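Local coordinates for protein phosphoribosylformylglycinamidine synthase 2 (Thermus thermophilus, PDB 3VIU) that belongs to the AIR synthase related (PurM-like) family, carrying two copies of the N- and C-terminal domain pair, with bound ADP and magnesium ion, at residues A[6-11]-A[29-34]; A[185-190]-A[252-257]; A[451-456]-A[574-579]. All blocks are in the same frame, centred on the assembly; numbering follows the deposited sequence.

How the contacts relate
From the N terminus the three contacts follow one another in series; none nests in or crosses another. Contact 1 closes a mostly helical loop of 17 residues within the linker domain, setting the end of helix 2-8 against helix 28-37. Contact 2 closes a loop of 61 residues. It joins the connection between strands 172-182 and 196-201 to the outermost strand 254-259. Contact 3 closes the longest loop, 117 residues, tying helix 451-456 to the turn before helix 578-584. Contacts 1 and 2 lie nearest, with centres about 33 Å apart. Contacts 2 and 3 lie on opposite sides of the chain's centre, with centres about 45 Å apart.

Contact 1. Residues A[6-11]-A[29-34]; sequences KEIGIP and VELLLF
Helix 28-37 presents one apolar side to the tail of helix 2-8. V29, at the start of the walk, packs on E297 and L300 of helix 296-301. L31 is the first residue to meet the other segment and carries most of the contact. Its chi1 of -134° lies off the staggered positions and swings the isobutyl branch toward helix 2-8. There L31 CD2 meets I8 CD1 at 3.5 Å, the two chains crossing obliquely. The same methyl of L31 also borders I10, so it touches both isoleucines. I10 CD1 also lies 3.6 Å from L31 O, against the backbone of the helix. The CB of L32 points away, but its branch reaches back. L32 CD1 lies 4.0 Å from I8 CD1 and 4.1 Å from I8 CG2. I8 reaches both leucines because its CG1 takes the crowded position between N and carbonyl carbon (chi1 61°), with CD1 extended beyond it. F34 closes the walk with its CB, 4.0 Å from I10 CD1. Its ring leads away from the segment 6-11. That ring meets W38 edge-to-face, while F34 also touches I18 of helix 12-22 and I10 touches Y15 there. Between I8 and I10, G9 leaves the helix with positive phi (127°), and this bend lets both isoleucines point at the same helix. The side chains that meet are all apolar. The contact belongs to the small helical core formed by helices 2-8, 12-22 and 28-37 of the formylglycinamide ribonucleotide amidotransferase linker domain.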
loop_
_atom_site.group_PDB
_atom_site.type_symbol
_atom_site.label_atom_id
_atom_site.label_comp_id
_atom_site.label_asym_id
_atom_site.label_seq_id
_atom_site.Cartn_x
_atom_site.Cartn_y
_atom_site.Cartn_z
ATOM N N LYS A 6 13.090 -32.081 8.160
ATOM C CA LYS A 6 11.648 -32.077 7.974
ATOM C C LYS A 6 10.913 -31.874 9.296
ATOM O O LYS A 6 9.689 -31.727 9.318
ATOM C CB LYS A 6 11.206 -33.385 7.312
ATOM C CG LYS A 6 11.733 -33.556 5.891
ATOM C CD LYS A 6 11.389 -34.924 5.325
ATOM C CE LYS A 6 12.059 -36.032 6.121
ATOM N NZ LYS A 6 11.776 -37.376 5.553
ATOM N N GLU A 7 11.666 -31.861 10.395
ATOM C CA GLU A 7 11.083 -31.659 11.720
ATOM C C GLU A 7 10.886 -30.172 12.004
ATOM O O GLU A 7 10.073 -29.795 12.852
ATOM C CB GLU A 7 11.978 -32.268 12.802
ATOM C CG GLU A 7 11.479 -32.008 14.222
ATOM C CD GLU A 7 12.314 -32.706 15.282
ATOM O OE1 GLU A 7 13.537 -32.457 15.340
ATOM O OE2 GLU A 7 11.745 -33.502 16.060
ATOM N N ILE A 8 11.634 -29.332 11.289
ATOM C CA ILE A 8 11.540 -27.885 11.461
ATOM C C ILE A 8 10.611 -27.251 10.427
ATOM O O ILE A 8 10.122 -26.138 10.623
ATOM C CB ILE A 8 12.932 -27.212 11.367
ATOM C CG1 ILE A 8 13.549 -27.467 9.992
ATOM C CG2 ILE A 8 13.840 -27.749 12.463
ATOM C CD1 ILE A 8 14.881 -26.778 9.784
ATOM N N GLY A 9 10.372 -27.962 9.326
ATOM C CA GLY A 9 9.487 -27.446 8.296
ATOM C C GLY A 9 10.051 -27.413 6.887
ATOM O O GLY A 9 9.398 -26.906 5.974
ATOM N N ILE A 10 11.251 -27.953 6.699
ATOM C CA ILE A 10 11.871 -27.960 5.377
ATOM C C ILE A 10 11.558 -29.214 4.571
ATOM O O ILE A 10 11.979 -30.319 4.922
ATOM C CB ILE A 10 13.400 -27.788 5.472
ATOM C CG1 ILE A 10 13.722 -26.364 5.942
ATOM C CG2 ILE A 10 14.048 -28.078 4.122
ATOM C CD1 ILE A 10 15.197 -26.044 6.014
ATOM N N PRO A 11 10.816 -29.049 3.465
ATOM C CA PRO A 11 10.399 -30.116 2.549
ATOM C C PRO A 11 11.552 -31.014 2.102
ATOM O O PRO A 11 12.671 -30.545 1.888
ATOM C CB PRO A 11 9.789 -29.342 1.382
ATOM C CG PRO A 11 9.225 -28.131 2.047
ATOM C CD PRO A 11 10.333 -27.739 2.989
ATOM N N VAL A 29 22.501 -25.044 12.742
ATOM C CA VAL A 29 22.371 -23.613 12.480
ATOM C C VAL A 29 22.045 -23.324 11.015
ATOM O O VAL A 29 21.068 -22.638 10.711
ATOM C CB VAL A 29 23.663 -22.857 12.866
ATOM C CG1 VAL A 29 23.574 -21.408 12.422
ATOM C CG2 VAL A 29 23.879 -22.935 14.368
ATOM N N GLU A 30 22.870 -23.849 10.113
ATOM C CA GLU A 30 22.665 -23.650 8.685
ATOM C C GLU A 30 21.267 -24.100 8.254
ATOM O O GLU A 30 20.629 -23.463 7.408
ATOM C CB GLU A 30 23.743 -24.405 7.900
ATOM C CG GLU A 30 25.134 -23.805 8.072
ATOM C CD GLU A 30 26.237 -24.635 7.444
ATOM O OE1 GLU A 30 27.329 -24.075 7.203
ATOM O OE2 GLU A 30 26.018 -25.844 7.201
ATOM N N LEU A 31 20.786 -25.190 8.846
ATOM C CA LEU A 31 19.465 -25.693 8.511
ATOM C C LEU A 31 18.431 -24.635 8.886
ATOM O O LEU A 31 17.545 -24.305 8.095
ATOM C CB LEU A 31 19.171 -26.990 9.267
ATOM C CG LEU A 31 18.574 -28.148 8.455
ATOM C CD1 LEU A 31 18.099 -29.220 9.415
ATOM C CD2 LEU A 31 17.412 -27.676 7.600
ATOM N N LEU A 32 18.553 -24.103 10.100
ATOM C CA LEU A 32 17.634 -23.082 10.581
ATOM C C LEU A 32 17.657 -21.845 9.682
ATOM O O LEU A 32 16.631 -21.192 9.494
ATOM C CB LEU A 32 17.973 -22.719 12.035
ATOM C CG LEU A 32 17.154 -23.410 13.142
ATOM C CD1 LEU A 32 16.752 -24.806 12.723
ATOM C CD2 LEU A 32 17.963 -23.459 14.430
ATOM N N LEU A 33 18.820 -21.531 9.115
ATOM C CA LEU A 33 18.932 -20.380 8.227
ATOM C C LEU A 33 18.087 -20.596 6.963
ATOM O O LEU A 33 17.356 -19.698 6.525
ATOM C CB LEU A 33 20.399 -20.141 7.840
ATOM C CG LEU A 33 21.404 -19.779 8.950
ATOM C CD1 LEU A 33 22.777 -19.538 8.335
ATOM C CD2 LEU A 33 20.947 -18.538 9.704
ATOM N N PHE A 34 18.189 -21.786 6.377
ATOM C CA PHE A 34 17.424 -22.088 5.177
ATOM C C PHE A 34 15.923 -22.110 5.437
ATOM O O PHE A 34 15.146 -21.573 4.651
ATOM C CB PHE A 34 17.857 -23.426 4.579
ATOM C CG PHE A 34 19.085 -23.332 3.725
ATOM C CD1 PHE A 34 20.338 -23.653 4.240
ATOM C CD2 PHE A 34 18.995 -22.897 2.408
ATOM C CE1 PHE A 34 21.484 -23.539 3.448
ATOM C CE2 PHE A 34 20.128 -22.780 1.615
ATOM C CZ PHE A 34 21.375 -23.102 2.135
#

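Contact 2. Residues A[185-190]-A[252-257]; sequences HLKRSR and DLVEGV
K187 begins the contact with its long side chain. CG takes the crowded position between N and carbonyl carbon, and the chain beyond is extended, crossing the two valines obliquely. K187 CD lies 3.9 Å from V254 CG2, and K187 NZ lies 3.3 Å from V257 CG2. The methylenes and the ammonium thus both lie along the valines. R188 gives its backbone: V257 N donates to R188 O at 3.1 Å. The bond is nearly straight at the hydrogen (163°) and lies in the carbonyl plane. G256 CA also approaches R188 O, at 3.4 Å, in a CA-H...O contact. R188's own side chain bends at chi2, and R190 CG lies over one face of its guanidinium, offset toward the rim. S189 CB points away overall but still brushes V257 O. R190 ends the run with a crowded carbonyl. G256 CA approaches R190 O to 3.0 Å in a second CA-H...O contact. R190 O fills the place a CB of G256 would take, so the close approach depends on the glycine. R190 O also lies 3.0 Å from E255 O, two acceptors facing without a bond. E67 of the ADP pocket accepts from S189 N and forms a salt bridge with R190, while E255 OE2 accepts from S192 N. The single backbone bond is thus supplemented by two weak CA-H...O contacts. R188 O takes both V257 N and the G256 CA-H. The approach of R190 O to E255 O is probably unfavourable, eased at most by the G256 CA-H.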
loop_
_atom_site.group_PDB
_atom_site.type_symbol
_atom_site.label_atom_id
_atom_site.label_comp_id
_atom_site.label_asym_id
_atom_site.label_seq_id
_atom_site.Cartn_x
_atom_site.Cartn_y
_atom_site.Cartn_z
ATOM N N HIS A 185 21.365 11.774 -3.796
ATOM C CA HIS A 185 21.625 10.937 -2.626
ATOM C C HIS A 185 21.027 9.544 -2.704
ATOM O O HIS A 185 21.027 8.819 -1.708
ATOM C CB HIS A 185 21.076 11.611 -1.369
ATOM C CG HIS A 185 21.690 12.939 -1.076
ATOM N ND1 HIS A 185 21.064 13.892 -0.301
ATOM C CD2 HIS A 185 22.882 13.471 -1.436
ATOM C CE1 HIS A 185 21.843 14.953 -0.196
ATOM N NE2 HIS A 185 22.952 14.724 -0.876
ATOM N N LEU A 186 20.513 9.163 -3.866
ATOM C CA LEU A 186 19.901 7.848 -3.998
ATOM C C LEU A 186 20.849 6.690 -3.690
ATOM O O LEU A 186 21.760 6.394 -4.466
ATOM C CB LEU A 186 19.312 7.679 -5.398
ATOM C CG LEU A 186 18.648 6.334 -5.709
ATOM C CD1 LEU A 186 17.842 5.841 -4.521
ATOM C CD2 LEU A 186 17.757 6.499 -6.930
ATOM N N LYS A 187 20.623 6.037 -2.550
ATOM C CA LYS A 187 21.448 4.906 -2.135
ATOM C C LYS A 187 20.662 3.592 -2.128
ATOM O O LYS A 187 19.435 3.584 -2.027
ATOM C CB LYS A 187 22.046 5.155 -0.744
ATOM C CG LYS A 187 21.035 5.157 0.396
ATOM C CD LYS A 187 21.718 5.431 1.735
ATOM C CE LYS A 187 20.701 5.615 2.866
ATOM N NZ LYS A 187 21.346 6.056 4.136
ATOM N N ARG A 188 21.386 2.483 -2.232
ATOM C CA ARG A 188 20.783 1.155 -2.250
ATOM C C ARG A 188 21.472 0.213 -1.257
ATOM O O ARG A 188 22.026 0.649 -0.247
ATOM C CB ARG A 188 20.853 0.565 -3.667
ATOM C CG ARG A 188 22.258 0.528 -4.267
ATOM C CD ARG A 188 22.743 1.922 -4.652
ATOM N NE ARG A 188 24.200 2.025 -4.653
ATOM C CZ ARG A 188 25.006 1.408 -5.514
ATOM N NH1 ARG A 188 24.500 0.631 -6.464
ATOM N NH2 ARG A 188 26.321 1.569 -5.425
ATOM N N SER A 189 21.431 -1.081 -1.551
ATOM C CA SER A 189 22.041 -2.082 -0.687
ATOM C C SER A 189 23.286 -2.660 -1.357
ATOM O O SER A 189 23.302 -3.825 -1.759
ATOM C CB SER A 189 21.028 -3.198 -0.400
ATOM O OG SER A 189 21.520 -4.120 0.556
ATOM N N ARG A 190 24.324 -1.837 -1.480
ATOM C CA ARG A 190 25.569 -2.269 -2.096
ATOM C C ARG A 190 26.762 -2.114 -1.163
ATOM O O ARG A 190 26.760 -1.276 -0.260
ATOM C CB ARG A 190 25.823 -1.483 -3.378
ATOM C CG ARG A 190 24.834 -1.776 -4.489
ATOM C CD ARG A 190 24.999 -3.184 -5.042
ATOM N NE ARG A 190 24.049 -3.453 -6.120
ATOM C CZ ARG A 190 22.724 -3.471 -5.970
ATOM N NH1 ARG A 190 22.178 -3.237 -4.783
ATOM N NH2 ARG A 190 21.943 -3.725 -7.014
ATOM N N ASP A 252 26.754 11.559 2.395
ATOM C CA ASP A 252 27.425 10.654 1.468
ATOM C C ASP A 252 28.550 9.891 2.163
ATOM O O ASP A 252 29.681 9.834 1.668
ATOM C CB ASP A 252 27.992 11.450 0.289
ATOM C CG ASP A 252 28.581 10.561 -0.784
ATOM O OD1 ASP A 252 27.806 9.841 -1.452
ATOM O OD2 ASP A 252 29.821 10.582 -0.954
ATOM N N LEU A 253 28.232 9.300 3.310
ATOM C CA LEU A 253 29.218 8.549 4.074
ATOM C C LEU A 253 29.083 7.039 3.881
ATOM O O LEU A 253 29.947 6.268 4.309
ATOM C CB LEU A 253 29.072 8.883 5.555
ATOM C CG LEU A 253 29.191 10.369 5.882
ATOM C CD1 LEU A 253 28.897 10.599 7.356
ATOM C CD2 LEU A 253 30.586 10.852 5.524
ATOM N N VAL A 254 28.008 6.621 3.224
ATOM C CA VAL A 254 27.767 5.201 3.026
ATOM C C VAL A 254 27.573 4.788 1.574
ATOM O O VAL A 254 27.134 5.580 0.743
ATOM C CB VAL A 254 26.531 4.758 3.834
ATOM C CG1 VAL A 254 26.764 5.023 5.317
ATOM C CG2 VAL A 254 25.301 5.519 3.359
ATOM N N GLU A 255 27.900 3.537 1.280
ATOM C CA GLU A 255 27.746 3.003 -0.065
ATOM C C GLU A 255 26.616 1.977 -0.078
ATOM O O GLU A 255 26.189 1.513 -1.134
ATOM C CB GLU A 255 29.053 2.353 -0.536
ATOM C CG GLU A 255 29.662 1.377 0.454
ATOM C CD GLU A 255 30.930 0.733 -0.073
ATOM O OE1 GLU A 255 31.852 1.471 -0.478
ATOM O OE2 GLU A 255 31.006 -0.512 -0.083
ATOM N N GLY A 256 26.134 1.637 1.110
ATOM C CA GLY A 256 25.054 0.678 1.222
ATOM C C GLY A 256 24.413 0.709 2.597
ATOM O O GLY A 256 25.105 0.844 3.611
ATOM N N VAL A 257 23.089 0.591 2.630
ATOM C CA VAL A 257 22.339 0.597 3.876
ATOM C C VAL A 257 21.252 -0.461 3.793
ATOM O O VAL A 257 20.534 -0.552 2.797
ATOM C CB VAL A 257 21.665 1.953 4.126
ATOM C CG1 VAL A 257 20.977 1.933 5.475
ATOM C CG2 VAL A 257 22.684 3.074 4.055
#

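Contact 3. Residues A[451-456]-A[574-579]; sequences PRYSRL and LGASEV
A576 lays its methyl between L456 and Y453 of helix 451-456. The contact joins the second N-terminal PurM-like domain, with 451-456, to its C-terminal partner, with 574-579. A576 sits at the third position of a type II beta turn, L574 to S577, where phi is positive (59°). At this position of the turn the A576 CB points toward helix 451-456. The turn runs straight into helix 578-584, with S577 as its N-cap. A576 CB meets L456 CD1 at 3.4 Å and Y453 CD2 at 3.9 Å. The carbonyl of A576 comes to the edge of the tyrosine ring, near its plane, with A576 O 3.5 Å from Y453 CE2. The same oxygen also lies 3.5 Å from R452 CB. The turn is closed by L574 O, which takes two donors, S577 N and S577 OG. S577 OG reaches L574 O at 2.7 Å from above the carbonyl plane, 32° out of it. That hydroxyl also bonds L580 N, the cap of the new helix. The phenol oxygen of Y453 bonds OE1 of E656, whose OE2 accepts from E578 N, so one carboxylate links both segments. R452 runs extended from CG to NE past the turn. E578 bends at chi2 and crosses R452 at about a right angle. The R452 guanidinium pairs with E587 and makes a cation-pi contact with Y581, while E578 OE2 bonds the hydroxyl of Y162. The ion pair of E578 with R452 is long, with OE2 in the guanidinium plane at the edge. The carboxylate is turned 65° against that plane. A water completes the link: it accepts from R452 NH2 at 3.2 Å and donates to E578 OE1 at 2.6 Å.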
loop_
_atom_site.group_PDB
_atom_site.type_symbol
_atom_site.label_atom_id
_atom_site.label_comp_id
_atom_site.label_asym_id
_atom_site.label_seq_id
_atom_site.Cartn_x
_atom_site.Cartn_y
_atom_site.Cartn_z
ATOM N N PRO A 451 -12.727 -5.374 -2.405
ATOM C CA PRO A 451 -12.857 -6.817 -2.158
ATOM C C PRO A 451 -14.032 -7.523 -2.822
ATOM O O PRO A 451 -13.925 -8.701 -3.168
ATOM C CB PRO A 451 -12.910 -6.905 -0.635
ATOM C CG PRO A 451 -13.535 -5.622 -0.250
ATOM C CD PRO A 451 -12.850 -4.619 -1.147
ATOM N N ARG A 452 -15.148 -6.820 -3.001
ATOM C CA ARG A 452 -16.322 -7.422 -3.636
ATOM C C ARG A 452 -16.015 -7.750 -5.094
ATOM O O ARG A 452 -16.260 -8.862 -5.549
ATOM C CB ARG A 452 -17.523 -6.478 -3.527
ATOM C CG ARG A 452 -17.886 -6.142 -2.086
ATOM C CD ARG A 452 -19.184 -5.361 -1.984
ATOM N NE ARG A 452 -19.572 -5.108 -0.594
ATOM C CZ ARG A 452 -19.823 -6.057 0.305
ATOM N NH1 ARG A 452 -19.725 -7.336 -0.026
ATOM N NH2 ARG A 452 -20.196 -5.730 1.533
ATOM N N TYR A 453 -15.459 -6.784 -5.817
ATOM C CA TYR A 453 -15.081 -6.988 -7.216
ATOM C C TYR A 453 -14.042 -8.113 -7.285
ATOM O O TYR A 453 -14.139 -9.035 -8.102
ATOM C CB TYR A 453 -14.421 -5.732 -7.794
ATOM C CG TYR A 453 -15.271 -4.483 -7.858
ATOM C CD1 TYR A 453 -14.743 -3.298 -8.375
ATOM C CD2 TYR A 453 -16.606 -4.488 -7.458
ATOM C CE1 TYR A 453 -15.516 -2.152 -8.499
ATOM C CE2 TYR A 453 -17.388 -3.351 -7.581
ATOM C CZ TYR A 453 -16.838 -2.187 -8.102
ATOM O OH TYR A 453 -17.610 -1.060 -8.235
ATOM N N SER A 454 -13.044 -8.014 -6.412
ATOM C CA SER A 454 -11.941 -8.960 -6.368
ATOM C C SER A 454 -12.333 -10.410 -6.046
ATOM O O SER A 454 -11.809 -11.346 -6.650
ATOM C CB SER A 454 -10.883 -8.437 -5.386
ATOM O OG SER A 454 -10.427 -7.129 -5.756
ATOM N N ARG A 455 -13.258 -10.601 -5.111
ATOM C CA ARG A 455 -13.700 -11.942 -4.757
ATOM C C ARG A 455 -14.419 -12.596 -5.939
ATOM O O ARG A 455 -14.180 -13.758 -6.251
ATOM C CB ARG A 455 -14.617 -11.877 -3.522
ATOM C CG ARG A 455 -15.613 -13.036 -3.344
ATOM C CD ARG A 455 -14.959 -14.407 -3.287
ATOM N NE ARG A 455 -14.138 -14.618 -2.097
ATOM C CZ ARG A 455 -14.601 -14.599 -0.849
ATOM N NH1 ARG A 455 -13.776 -14.811 0.168
ATOM N NH2 ARG A 455 -15.883 -14.356 -0.615
ATOM N N LEU A 456 -15.277 -11.838 -6.609
ATOM C CA LEU A 456 -16.043 -12.342 -7.745
ATOM C C LEU A 456 -15.295 -12.407 -9.081
ATOM O O LEU A 456 -15.656 -13.182 -9.970
ATOM C CB LEU A 456 -17.306 -11.497 -7.912
ATOM C CG LEU A 456 -18.274 -11.608 -6.734
ATOM C CD1 LEU A 456 -19.295 -10.488 -6.797
ATOM C CD2 LEU A 456 -18.952 -12.973 -6.762
ATOM N N LEU A 574 -25.040 -3.003 -11.087
ATOM C CA LEU A 574 -25.320 -3.431 -9.721
ATOM C C LEU A 574 -24.497 -4.614 -9.217
ATOM O O LEU A 574 -24.448 -4.859 -8.013
ATOM C CB LEU A 574 -26.811 -3.766 -9.589
ATOM C CG LEU A 574 -27.748 -2.651 -10.059
ATOM C CD1 LEU A 574 -29.174 -3.162 -10.144
ATOM C CD2 LEU A 574 -27.638 -1.476 -9.107
ATOM N N GLY A 575 -23.865 -5.347 -10.132
ATOM C CA GLY A 575 -23.071 -6.500 -9.746
ATOM C C GLY A 575 -21.952 -6.198 -8.767
ATOM O O GLY A 575 -21.135 -5.317 -9.007
ATOM N N ALA A 576 -21.919 -6.929 -7.657
ATOM C CA ALA A 576 -20.886 -6.754 -6.639
ATOM C C ALA A 576 -20.875 -5.332 -6.085
ATOM O O ALA A 576 -19.866 -4.877 -5.562
ATOM C CB ALA A 576 -19.518 -7.091 -7.232
ATOM N N SER A 577 -21.999 -4.633 -6.182
ATOM C CA SER A 577 -22.040 -3.257 -5.710
ATOM C C SER A 577 -22.431 -3.126 -4.256
ATOM O O SER A 577 -22.849 -4.097 -3.608
ATOM C CB SER A 577 -23.022 -2.444 -6.538
ATOM O OG SER A 577 -24.355 -2.826 -6.240
ATOM N N GLU A 578 -22.293 -1.899 -3.756
ATOM C CA GLU A 578 -22.654 -1.570 -2.388
ATOM C C GLU A 578 -24.173 -1.644 -2.246
ATOM O O GLU A 578 -24.691 -2.275 -1.337
ATOM C CB GLU A 578 -22.199 -0.150 -2.035
ATOM C CG GLU A 578 -20.741 -0.002 -1.678
ATOM C CD GLU A 578 -20.343 -0.870 -0.494
ATOM O OE1 GLU A 578 -21.195 -1.101 0.401
ATOM O OE2 GLU A 578 -19.171 -1.308 -0.460
ATOM N N VAL A 579 -24.887 -0.995 -3.158
ATOM C CA VAL A 579 -26.333 -0.980 -3.084
ATOM C C VAL A 579 -26.916 -2.383 -3.152
ATOM O O VAL A 579 -27.951 -2.650 -2.548
ATOM C CB VAL A 579 -26.959 -0.101 -4.204
ATOM C CG1 VAL A 579 -26.950 -0.853 -5.537
ATOM C CG2 VAL A 579 -28.379 0.305 -3.808
HETATM O O HOH W 1 -20.871 -2.694 2.443
#